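Local coordinates for protein 2-hydroxyisobutyryl-CoA synthetase (Aquincola tertiaricarbonis, PDB 6HDY) that belongs to the ANL superfamily of AMP-binding enzymes, with a large AMP-binding part and a smaller C-terminal domain, at residues A[227-230]-A[231-235]; A[432-435]-A[436-440]; A[207-210]-A[211-215]; A[259-262]-A[263-267]. One frame throughout, in Å; residues are numbered along the deposited sequence.

Contact 1: residues A[227-230]-A[231-235]; sequences HLAE and VAREE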
loop_
_atom_site.group_PDB
_atom_site.type_symbol
_atom_site.label_atom_id
_atom_site.label_comp_id
_atom_site.label_asym_id
_atom_site.label_seq_id
_atom_site.Cartn_x
_atom_site.Cartn_y
_atom_site.Cartn_z
ATOM N N HIS A 227 12.219 -10.549 -11.557
ATOM C CA HIS A 227 10.919 -10.973 -12.081
ATOM C C HIS A 227 10.308 -9.945 -13.031
ATOM O O HIS A 227 9.773 -10.310 -14.082
ATOM C CB HIS A 227 9.955 -11.365 -10.955
ATOM C CG HIS A 227 8.551 -11.643 -11.415
ATOM N ND1 HIS A 227 8.289 -12.503 -12.472
ATOM C CD2 HIS A 227 7.373 -11.166 -10.937
ATOM C CE1 HIS A 227 6.973 -12.530 -12.597
ATOM N NE2 HIS A 227 6.376 -11.735 -11.708
ATOM N N LEU A 228 10.434 -8.660 -12.672
ATOM C CA LEU A 228 9.940 -7.532 -13.449
ATOM C C LEU A 228 10.600 -7.417 -14.841
ATOM O O LEU A 228 9.908 -7.048 -15.794
ATOM C CB LEU A 228 10.076 -6.235 -12.623
ATOM C CG LEU A 228 9.137 -5.091 -12.957
ATOM C CD1 LEU A 228 7.679 -5.505 -12.799
ATOM C CD2 LEU A 228 9.453 -3.891 -12.097
ATOM N N ALA A 229 11.903 -7.785 -14.977
ATOM C CA ALA A 229 12.605 -7.760 -16.283
ATOM C C ALA A 229 12.047 -8.841 -17.231
ATOM O O ALA A 229 11.934 -8.607 -18.441
ATOM C CB ALA A 229 14.104 -7.938 -16.096
ATOM N N GLU A 230 11.657 -10.012 -16.663
ATOM C CA GLU A 230 11.059 -11.121 -17.419
ATOM C C GLU A 230 9.683 -10.678 -17.844
ATOM O O GLU A 230 9.302 -10.921 -18.981
ATOM C CB GLU A 230 10.939 -12.401 -16.588
ATOM C CG GLU A 230 12.256 -12.980 -16.102
ATOM C CD GLU A 230 12.103 -14.050 -15.039
ATOM O OE1 GLU A 230 13.021 -14.890 -14.916
ATOM O OE2 GLU A 230 11.069 -14.054 -14.329
ATOM N N VAL A 231 8.948 -9.985 -16.951
ATOM C CA VAL A 231 7.633 -9.446 -17.291
ATOM C C VAL A 231 7.772 -8.358 -18.388
ATOM O O VAL A 231 7.003 -8.393 -19.353
ATOM C CB VAL A 231 6.821 -8.981 -16.053
ATOM C CG1 VAL A 231 5.510 -8.321 -16.464
ATOM C CG2 VAL A 231 6.543 -10.157 -15.124
ATOM N N ALA A 232 8.781 -7.447 -18.271
ATOM C CA ALA A 232 9.038 -6.386 -19.258
ATOM C C ALA A 232 9.276 -7.023 -20.620
ATOM O O ALA A 232 8.639 -6.633 -21.600
ATOM C CB ALA A 232 10.243 -5.543 -18.850
ATOM N N ARG A 233 10.135 -8.059 -20.662
ATOM C CA ARG A 233 10.433 -8.755 -21.900
ATOM C C ARG A 233 9.198 -9.519 -22.413
ATOM O O ARG A 233 8.847 -9.301 -23.562
ATOM C CB ARG A 233 11.696 -9.607 -21.766
ATOM C CG ARG A 233 12.947 -8.731 -21.588
ATOM C CD ARG A 233 14.237 -9.525 -21.573
ATOM N NE ARG A 233 14.408 -10.311 -20.349
ATOM C CZ ARG A 233 15.120 -9.910 -19.300
ATOM N NH1 ARG A 233 15.743 -8.737 -19.318
ATOM N NH2 ARG A 233 15.219 -10.685 -18.225
ATOM N N GLU A 234 8.452 -10.268 -21.556
ATOM C CA GLU A 234 7.197 -10.938 -21.966
ATOM C C GLU A 234 6.190 -9.930 -22.568
ATOM O O GLU A 234 5.450 -10.276 -23.490
ATOM C CB GLU A 234 6.524 -11.645 -20.779
ATOM C CG GLU A 234 7.115 -12.998 -20.413
ATOM C CD GLU A 234 6.557 -13.653 -19.159
ATOM O OE1 GLU A 234 6.337 -12.944 -18.147
ATOM O OE2 GLU A 234 6.395 -14.896 -19.173
ATOM N N GLU A 235 6.192 -8.682 -22.043
ATOM C CA GLU A 235 5.335 -7.557 -22.435
ATOM C C GLU A 235 5.907 -6.736 -23.610
ATOM O O GLU A 235 5.392 -5.653 -23.917
ATOM C CB GLU A 235 5.084 -6.659 -21.206
ATOM C CG GLU A 235 3.650 -6.199 -21.055
ATOM C CD GLU A 235 2.604 -7.265 -20.798
ATOM O OE1 GLU A 235 2.972 -8.413 -20.458
ATOM O OE2 GLU A 235 1.402 -6.934 -20.911
#
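V231 places its CG2 methyl over one face of the H227 imidazole, one turn along helix 222-234. This helix is the crossover of a beta-alpha-beta unit between the parallel strands 217-220 and 246-249. The contact is a CH-pi interaction: CG2 of V231 lies 3.9 Å from the centroid of the H227 ring, 28° off the ring normal. Of the ring atoms CE1 is nearest, with H227 CE1 3.5 Å from V231 CG2. With CG anti to the backbone N (chi1 173°), the H227 ring leans along the helix to meet V231. The ring edge faces E230, whose OE2 lies in the ring plane. The bond of E230 OE2 is a salt bridge to R462, which packs against H227. A sulfate ion is bound about 4 Å from the H227 side chain.

On another face of the helix R233 folds back over A229. Its chain bends at chi3 (-72°), which brings the guanidinium flat over the backbone. NH2 of R233 reaches CB of A229 at 3.6 Å.

The polypeptide beneath is regular helix. N of V231 bonds to O of H227 at 3.0 Å, and N of E234 to O of E230 at 2.8 Å. L228 and A232 are buried on the side that packs on helix 202-213. A232 also meets P239 and F242 of the following loop. The helical run ends at E235, the first residue to leave helical angles. At R233, the carbonyl oxygen of A229 sits 3.5 Å above the centre of the guanidinium plane.

Contact 2: residues A[432-435]-A[436-440]; sequences ETFR and TEASH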
loop_
_atom_site.group_PDB
_atom_site.type_symbol
_atom_site.label_atom_id
_atom_site.label_comp_id
_atom_site.label_asym_id
_atom_site.label_seq_id
_atom_site.Cartn_x
_atom_site.Cartn_y
_atom_site.Cartn_z
ATOM N N GLU A 432 21.243 -31.388 -21.123
ATOM C CA GLU A 432 22.092 -32.306 -20.365
ATOM C C GLU A 432 23.486 -31.709 -20.040
ATOM O O GLU A 432 23.943 -31.842 -18.907
ATOM C CB GLU A 432 22.190 -33.668 -21.068
ATOM C CG GLU A 432 22.912 -34.751 -20.265
ATOM C CD GLU A 432 22.569 -34.925 -18.789
ATOM O OE1 GLU A 432 21.378 -34.803 -18.425
ATOM O OE2 GLU A 432 23.489 -35.244 -18.005
ATOM N N THR A 433 24.115 -31.017 -21.002
ATOM C CA THR A 433 25.406 -30.332 -20.844
ATOM C C THR A 433 25.298 -29.229 -19.766
ATOM O O THR A 433 26.261 -28.994 -19.026
ATOM C CB THR A 433 25.868 -29.777 -22.209
ATOM O OG1 THR A 433 26.041 -30.869 -23.124
ATOM C CG2 THR A 433 27.160 -28.956 -22.122
ATOM N N PHE A 434 24.135 -28.553 -19.686
ATOM C CA PHE A 434 23.950 -27.515 -18.683
ATOM C C PHE A 434 23.778 -28.136 -17.285
ATOM O O PHE A 434 24.424 -27.672 -16.341
ATOM C CB PHE A 434 22.815 -26.533 -19.045
ATOM C CG PHE A 434 22.458 -25.644 -17.876
ATOM C CD1 PHE A 434 23.309 -24.615 -17.477
ATOM C CD2 PHE A 434 21.330 -25.902 -17.107
ATOM C CE1 PHE A 434 23.037 -23.866 -16.328
ATOM C CE2 PHE A 434 21.046 -25.132 -15.976
ATOM C CZ PHE A 434 21.902 -24.120 -15.594
ATOM N N ARG A 435 22.915 -29.174 -17.165
ATOM C CA ARG A 435 22.647 -29.920 -15.924
ATOM C C ARG A 435 23.951 -30.404 -15.252
ATOM O O ARG A 435 24.126 -30.191 -14.053
ATOM C CB ARG A 435 21.707 -31.113 -16.190
ATOM C CG ARG A 435 20.978 -31.623 -14.942
ATOM C CD ARG A 435 20.144 -32.869 -15.201
ATOM N NE ARG A 435 20.983 -34.000 -15.609
ATOM C CZ ARG A 435 21.591 -34.830 -14.767
ATOM N NH1 ARG A 435 21.441 -34.687 -13.455
ATOM N NH2 ARG A 435 22.345 -35.821 -15.233
ATOM N N THR A 436 24.877 -30.988 -16.040
ATOM C CA THR A 436 26.183 -31.468 -15.572
ATOM C C THR A 436 27.109 -30.299 -15.178
ATOM O O THR A 436 27.780 -30.375 -14.146
ATOM C CB THR A 436 26.827 -32.443 -16.584
ATOM O OG1 THR A 436 27.114 -31.769 -17.816
ATOM C CG2 THR A 436 25.967 -33.658 -16.845
ATOM N N GLU A 437 27.134 -29.224 -15.983
ATOM C CA GLU A 437 27.962 -28.044 -15.694
ATOM C C GLU A 437 27.511 -27.274 -14.431
ATOM O O GLU A 437 28.365 -26.764 -13.698
ATOM C CB GLU A 437 28.062 -27.118 -16.910
ATOM C CG GLU A 437 29.477 -27.016 -17.455
ATOM C CD GLU A 437 30.374 -26.042 -16.712
ATOM O OE1 GLU A 437 30.945 -26.435 -15.668
ATOM O OE2 GLU A 437 30.507 -24.886 -17.174
ATOM N N ALA A 438 26.179 -27.200 -14.185
ATOM C CA ALA A 438 25.589 -26.573 -12.990
ATOM C C ALA A 438 26.053 -27.377 -11.761
ATOM O O ALA A 438 26.599 -26.789 -10.832
ATOM C CB ALA A 438 24.066 -26.578 -13.078
ATOM N N SER A 439 25.918 -28.724 -11.811
ATOM C CA SER A 439 26.370 -29.680 -10.783
ATOM C C SER A 439 27.852 -29.457 -10.422
ATOM O O SER A 439 28.148 -29.221 -9.255
ATOM C CB SER A 439 26.138 -31.118 -11.250
ATOM O OG SER A 439 26.680 -32.064 -10.348
ATOM N N HIS A 440 28.746 -29.442 -11.424
ATOM C CA HIS A 440 30.183 -29.219 -11.253
ATOM C C HIS A 440 30.488 -27.879 -10.608
ATOM O O HIS A 440 31.209 -27.858 -9.617
ATOM C CB HIS A 440 30.925 -29.351 -12.599
ATOM C CG HIS A 440 32.408 -29.105 -12.524
ATOM N ND1 HIS A 440 33.303 -30.136 -12.266
ATOM C CD2 HIS A 440 33.107 -27.958 -12.720
ATOM C CE1 HIS A 440 34.509 -29.583 -12.303
ATOM N NE2 HIS A 440 34.443 -28.274 -12.570
#
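The carbonyl oxygen of T433 accepts two hydrogen bonds, from N of E437 and from OG1 of T436. T433 O lies 3.2 Å from E437 N and 3.1 Å from T436 OG1. Both donors come from the same face of the carbonyl plane, and neither lies on a lone pair. This is helix 428-446 of the AMP-binding C-terminal domain, packed on a mixed sheet. T436 holds OG1 between its backbone N and carbonyl carbon (chi1 64°). This turns the hydroxyl back to the preceding turn.

Its methyl points to E432. CG2 of T436 is 3.2 Å from OE2 of E432, and the two side chains cross at about a right angle.

The E432 carboxylate is held by R435 in a side-on, two-nitrogen salt bridge. NE of R435 gives a nearly straight bond to OE1 of E432 (3.0 Å, 170°). NH2 of R435 reaches the syn lone pair of OE2 of E432 at 3.1 Å. A bend at chi3 of R435 turns the guanidinium edge to the carboxylate. NH1 of R435 bonds to the carbonyl of V452, which ties this pair to strand 450-454.

The buried face of the helix carries F434, against L454, V417 and P419 of the sheet. S439 bonds through OG to the carbonyl of A450. Over one face of the F434 ring, toward the rim, sits the methyl of A438, with CB of A438 4.1 Å from CZ of F434.

Contact 3: residues A[207-210]-A[211-215]; sequences VQWL and DTMKP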
loop_
_atom_site.group_PDB
_atom_site.type_symbol
_atom_site.label_atom_id
_atom_site.label_comp_id
_atom_site.label_asym_id
_atom_site.label_seq_id
_atom_site.Cartn_x
_atom_site.Cartn_y
_atom_site.Cartn_z
ATOM N N VAL A 207 5.339 -2.346 -15.630
ATOM C CA VAL A 207 6.309 -2.189 -16.715
ATOM C C VAL A 207 5.844 -1.092 -17.688
ATOM O O VAL A 207 6.667 -0.261 -18.082
ATOM C CB VAL A 207 6.727 -3.519 -17.412
ATOM C CG1 VAL A 207 7.485 -4.414 -16.437
ATOM C CG2 VAL A 207 5.534 -4.262 -18.017
ATOM N N GLN A 208 4.519 -1.023 -17.977
ATOM C CA GLN A 208 3.942 0.043 -18.805
ATOM C C GLN A 208 4.130 1.396 -18.125
ATOM O O GLN A 208 4.537 2.332 -18.806
ATOM C CB GLN A 208 2.447 -0.201 -19.117
ATOM C CG GLN A 208 2.157 -1.423 -20.001
ATOM C CD GLN A 208 2.759 -1.370 -21.407
ATOM O OE1 GLN A 208 3.160 -0.308 -21.941
ATOM N NE2 GLN A 208 2.837 -2.537 -22.040
ATOM N N TRP A 209 3.879 1.492 -16.771
ATOM C CA TRP A 209 4.069 2.730 -16.015
ATOM C C TRP A 209 5.514 3.170 -15.977
ATOM O O TRP A 209 5.768 4.363 -16.039
ATOM C CB TRP A 209 3.492 2.640 -14.584
ATOM C CG TRP A 209 2.018 2.872 -14.545
ATOM C CD1 TRP A 209 1.040 1.950 -14.781
ATOM C CD2 TRP A 209 1.349 4.108 -14.287
ATOM N NE1 TRP A 209 -0.195 2.530 -14.681
ATOM C CE2 TRP A 209 -0.039 3.859 -14.383
ATOM C CE3 TRP A 209 1.781 5.399 -13.942
ATOM C CZ2 TRP A 209 -0.996 4.862 -14.187
ATOM C CZ3 TRP A 209 0.827 6.380 -13.726
ATOM C CH2 TRP A 209 -0.535 6.115 -13.872
ATOM N N LEU A 210 6.465 2.222 -15.874
ATOM C CA LEU A 210 7.906 2.526 -15.846
ATOM C C LEU A 210 8.395 3.017 -17.218
ATOM O O LEU A 210 9.272 3.885 -17.286
ATOM C CB LEU A 210 8.727 1.304 -15.410
ATOM C CG LEU A 210 8.394 0.682 -14.038
ATOM C CD1 LEU A 210 9.025 -0.682 -13.915
ATOM C CD2 LEU A 210 8.829 1.566 -12.891
ATOM N N ASP A 211 7.830 2.452 -18.307
ATOM C CA ASP A 211 8.143 2.842 -19.682
ATOM C C ASP A 211 7.599 4.247 -19.951
ATOM O O ASP A 211 8.293 5.052 -20.560
ATOM C CB ASP A 211 7.542 1.834 -20.677
ATOM C CG ASP A 211 8.030 2.004 -22.116
ATOM O OD1 ASP A 211 9.167 1.569 -22.413
ATOM O OD2 ASP A 211 7.251 2.516 -22.949
ATOM N N THR A 212 6.369 4.550 -19.475
ATOM C CA THR A 212 5.747 5.867 -19.642
ATOM C C THR A 212 6.412 6.938 -18.756
ATOM O O THR A 212 6.842 7.971 -19.274
ATOM C CB THR A 212 4.233 5.784 -19.379
ATOM O OG1 THR A 212 3.649 4.764 -20.197
ATOM C CG2 THR A 212 3.518 7.125 -19.603
ATOM N N MET A 213 6.470 6.694 -17.431
ATOM C CA MET A 213 6.967 7.628 -16.407
ATOM C C MET A 213 8.471 7.820 -16.389
ATOM O O MET A 213 8.922 8.898 -16.031
ATOM C CB MET A 213 6.481 7.225 -14.994
ATOM C CG MET A 213 4.983 7.324 -14.774
ATOM S SD MET A 213 4.310 9.011 -14.830
ATOM C CE MET A 213 2.927 8.678 -15.805
ATOM N N LYS A 214 9.251 6.774 -16.728
ATOM C CA LYS A 214 10.729 6.797 -16.750
ATOM C C LYS A 214 11.333 7.285 -15.385
ATOM O O LYS A 214 11.948 8.351 -15.321
ATOM C CB LYS A 214 11.291 7.570 -17.975
ATOM C CG LYS A 214 10.683 7.121 -19.309
ATOM C CD LYS A 214 11.715 6.614 -20.290
ATOM C CE LYS A 214 11.157 6.453 -21.688
ATOM N NZ LYS A 214 10.640 5.077 -21.940
ATOM N N PRO A 215 11.174 6.496 -14.285
ATOM C CA PRO A 215 11.683 6.941 -12.975
ATOM C C PRO A 215 13.189 6.955 -12.818
ATOM O O PRO A 215 13.893 6.127 -13.412
ATOM C CB PRO A 215 11.062 5.931 -12.006
ATOM C CG PRO A 215 10.936 4.696 -12.815
ATOM C CD PRO A 215 10.468 5.203 -14.154
#
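The C-terminal end of helix 202-213 and the turn leading to strand 217-220 of the parallel sheet make this contact. W209 and M213, one turn apart, lie side by side and point the same way. CE of M213 touches CZ3 of W209 at 3.7 Å. Bends at chi2 (-66°) and chi3 of M213 carry the methyl to the indole. Both residues also pack on the second subunit, W209 on its L174 and M213 on its P109.

L210 covers the inner side. Its CD2 meets CG of P215 at 3.8 Å, and the two side chains cross at about a right angle. L210 also rests on C167 of strand 165-168.

T212 returns its hydroxyl to the helix. OG1 of T212 bonds to O of Q208 at 2.9 Å, and N of T212 reaches the same oxygen from the opposite face of its plane.

K214 takes positive phi (54°) where the helix ends. Its N still bonds to O of L210, at 2.9 Å. NZ of K214 curls back to O of D211 at 2.7 Å, on a lone pair in the carbonyl plane. NZ also bonds to the carbonyl of N241. Its positive charge probably offsets the partial negative charge of carbonyls at this helix end.

Contact 4: residues A[259-262]-A[263-267]; sequences GVKD and RIEEA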
loop_
_atom_site.group_PDB
_atom_site.type_symbol
_atom_site.label_atom_id
_atom_site.label_comp_id
_atom_site.label_asym_id
_atom_site.label_seq_id
_atom_site.Cartn_x
_atom_site.Cartn_y
_atom_site.Cartn_z
ATOM N N GLY A 259 26.687 -12.480 -8.947
ATOM C CA GLY A 259 25.912 -12.686 -10.175
ATOM C C GLY A 259 24.514 -12.089 -10.206
ATOM O O GLY A 259 23.968 -11.840 -11.282
ATOM N N VAL A 260 23.912 -11.874 -9.023
ATOM C CA VAL A 260 22.576 -11.287 -8.886
ATOM C C VAL A 260 22.674 -9.781 -9.152
ATOM O O VAL A 260 21.914 -9.269 -9.978
ATOM C CB VAL A 260 21.889 -11.632 -7.524
ATOM C CG1 VAL A 260 20.542 -10.931 -7.383
ATOM C CG2 VAL A 260 21.715 -13.141 -7.364
ATOM N N LYS A 261 23.617 -9.078 -8.469
ATOM C CA LYS A 261 23.807 -7.624 -8.642
ATOM C C LYS A 261 24.104 -7.277 -10.116
ATOM O O LYS A 261 23.485 -6.364 -10.675
ATOM C CB LYS A 261 24.928 -7.097 -7.720
ATOM C CG LYS A 261 24.974 -5.571 -7.665
ATOM C CD LYS A 261 26.250 -5.016 -7.053
ATOM C CE LYS A 261 26.089 -3.533 -6.764
ATOM N NZ LYS A 261 27.242 -2.999 -6.002
ATOM N N ASP A 262 25.035 -8.034 -10.739
ATOM C CA ASP A 262 25.452 -7.851 -12.128
ATOM C C ASP A 262 24.315 -8.092 -13.109
ATOM O O ASP A 262 24.174 -7.324 -14.057
ATOM C CB ASP A 262 26.698 -8.706 -12.443
ATOM C CG ASP A 262 27.927 -8.324 -11.637
ATOM O OD1 ASP A 262 27.909 -7.245 -10.990
ATOM O OD2 ASP A 262 28.913 -9.084 -11.667
ATOM N N ARG A 263 23.471 -9.116 -12.856
ATOM C CA ARG A 263 22.294 -9.401 -13.691
ATOM C C ARG A 263 21.287 -8.254 -13.648
ATOM O O ARG A 263 20.766 -7.870 -14.693
ATOM C CB ARG A 263 21.607 -10.724 -13.291
ATOM C CG ARG A 263 22.144 -11.938 -14.053
ATOM C CD ARG A 263 21.575 -13.242 -13.522
ATOM N NE ARG A 263 22.207 -14.411 -14.140
ATOM C CZ ARG A 263 21.581 -15.283 -14.930
ATOM N NH1 ARG A 263 20.284 -15.147 -15.186
ATOM N NH2 ARG A 263 22.246 -16.306 -15.458
ATOM N N ILE A 264 21.030 -7.689 -12.460
ATOM C CA ILE A 264 20.069 -6.588 -12.299
ATOM C C ILE A 264 20.601 -5.301 -12.962
ATOM O O ILE A 264 19.889 -4.713 -13.775
ATOM C CB ILE A 264 19.595 -6.380 -10.833
ATOM C CG1 ILE A 264 19.053 -7.704 -10.229
ATOM C CG2 ILE A 264 18.520 -5.273 -10.769
ATOM C CD1 ILE A 264 18.892 -7.721 -8.722
ATOM N N GLU A 265 21.842 -4.890 -12.651
ATOM C CA GLU A 265 22.463 -3.703 -13.264
ATOM C C GLU A 265 22.497 -3.798 -14.805
ATOM O O GLU A 265 22.248 -2.804 -15.479
ATOM C CB GLU A 265 23.892 -3.482 -12.734
ATOM C CG GLU A 265 23.925 -3.037 -11.283
ATOM C CD GLU A 265 25.217 -2.446 -10.758
ATOM O OE1 GLU A 265 26.266 -2.609 -11.417
ATOM O OE2 GLU A 265 25.174 -1.800 -9.687
ATOM N N GLU A 266 22.747 -4.996 -15.353
ATOM C CA GLU A 266 22.790 -5.192 -16.814
ATOM C C GLU A 266 21.391 -5.078 -17.432
ATOM O O GLU A 266 21.236 -4.415 -18.463
ATOM C CB GLU A 266 23.492 -6.526 -17.193
ATOM C CG GLU A 266 23.118 -7.112 -18.553
ATOM C CD GLU A 266 23.522 -6.324 -19.789
ATOM O OE1 GLU A 266 24.735 -6.074 -19.976
ATOM O OE2 GLU A 266 22.624 -6.014 -20.607
ATOM N N ALA A 267 20.396 -5.740 -16.821
ATOM C CA ALA A 267 19.014 -5.764 -17.295
ATOM C C ALA A 267 18.384 -4.373 -17.355
ATOM O O ALA A 267 17.596 -4.113 -18.256
ATOM C CB ALA A 267 18.170 -6.680 -16.409
HETATM O O HOH W 1 26.253 -0.237 -7.726
#
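V260 and I264 form the tight side of this helical contact. They lie side by side and point the same way, with CG1 of V260 3.8 Å from CD1 of I264. I264 CG1 stands anti to its own carbonyl carbon (chi1 -53°), and this runs the branch back along the helix to V260. Both are buried against I226 of helix 222-234. V260 also touches D387 and N391 of helix 383-391.

Helix 258-268 links parallel strands 246-249 and 271-274 as the crossover of a beta-alpha-beta unit. The backbone bond from N of E265 to O of K261 is almost straight, 3.0 Å and 177°.

K261 and E265 meet more loosely. The K261 chain is fully extended, and its CE passes 3.5 Å from OE2 of E265. The charges stay farther apart, NZ of K261 being 4.4 Å from OE2 of E265. A water bridges the two, donating to E265 OE2 at 2.7 Å and accepting a weak bond from K261 NZ. Each end also has a partner outside: K261 NZ pairs with D295, and E265 OE2 accepts from N of V272.

D262 and E266 lie on the exposed side. There N of E266 bonds to O of D262 at 3.0 Å.

Contacts 1, 3 and 4 lie on three helices of the AMP-binding part, around one parallel sheet. Contacts 1 and 3 touch, with centres 13 Å apart: CD2 of L228 meets CD1 of L210 at 3.7 Å, and V207 CG1 reaches O of L228 at 3.6 Å. Contacts 1 and 4 meet more lightly, through the methyls of A229 and A267, CB to CB 4.3 Å. The side chain of V260 in contact 4 lies about 11 Å from the bound ligand 8LQ, too far to touch it. Contact 2 stands apart in the C-terminal domain. Its nearest atoms are about 8 Å from contact 4 and about 24 Å from contact 3, which alone of the four touches the second subunit.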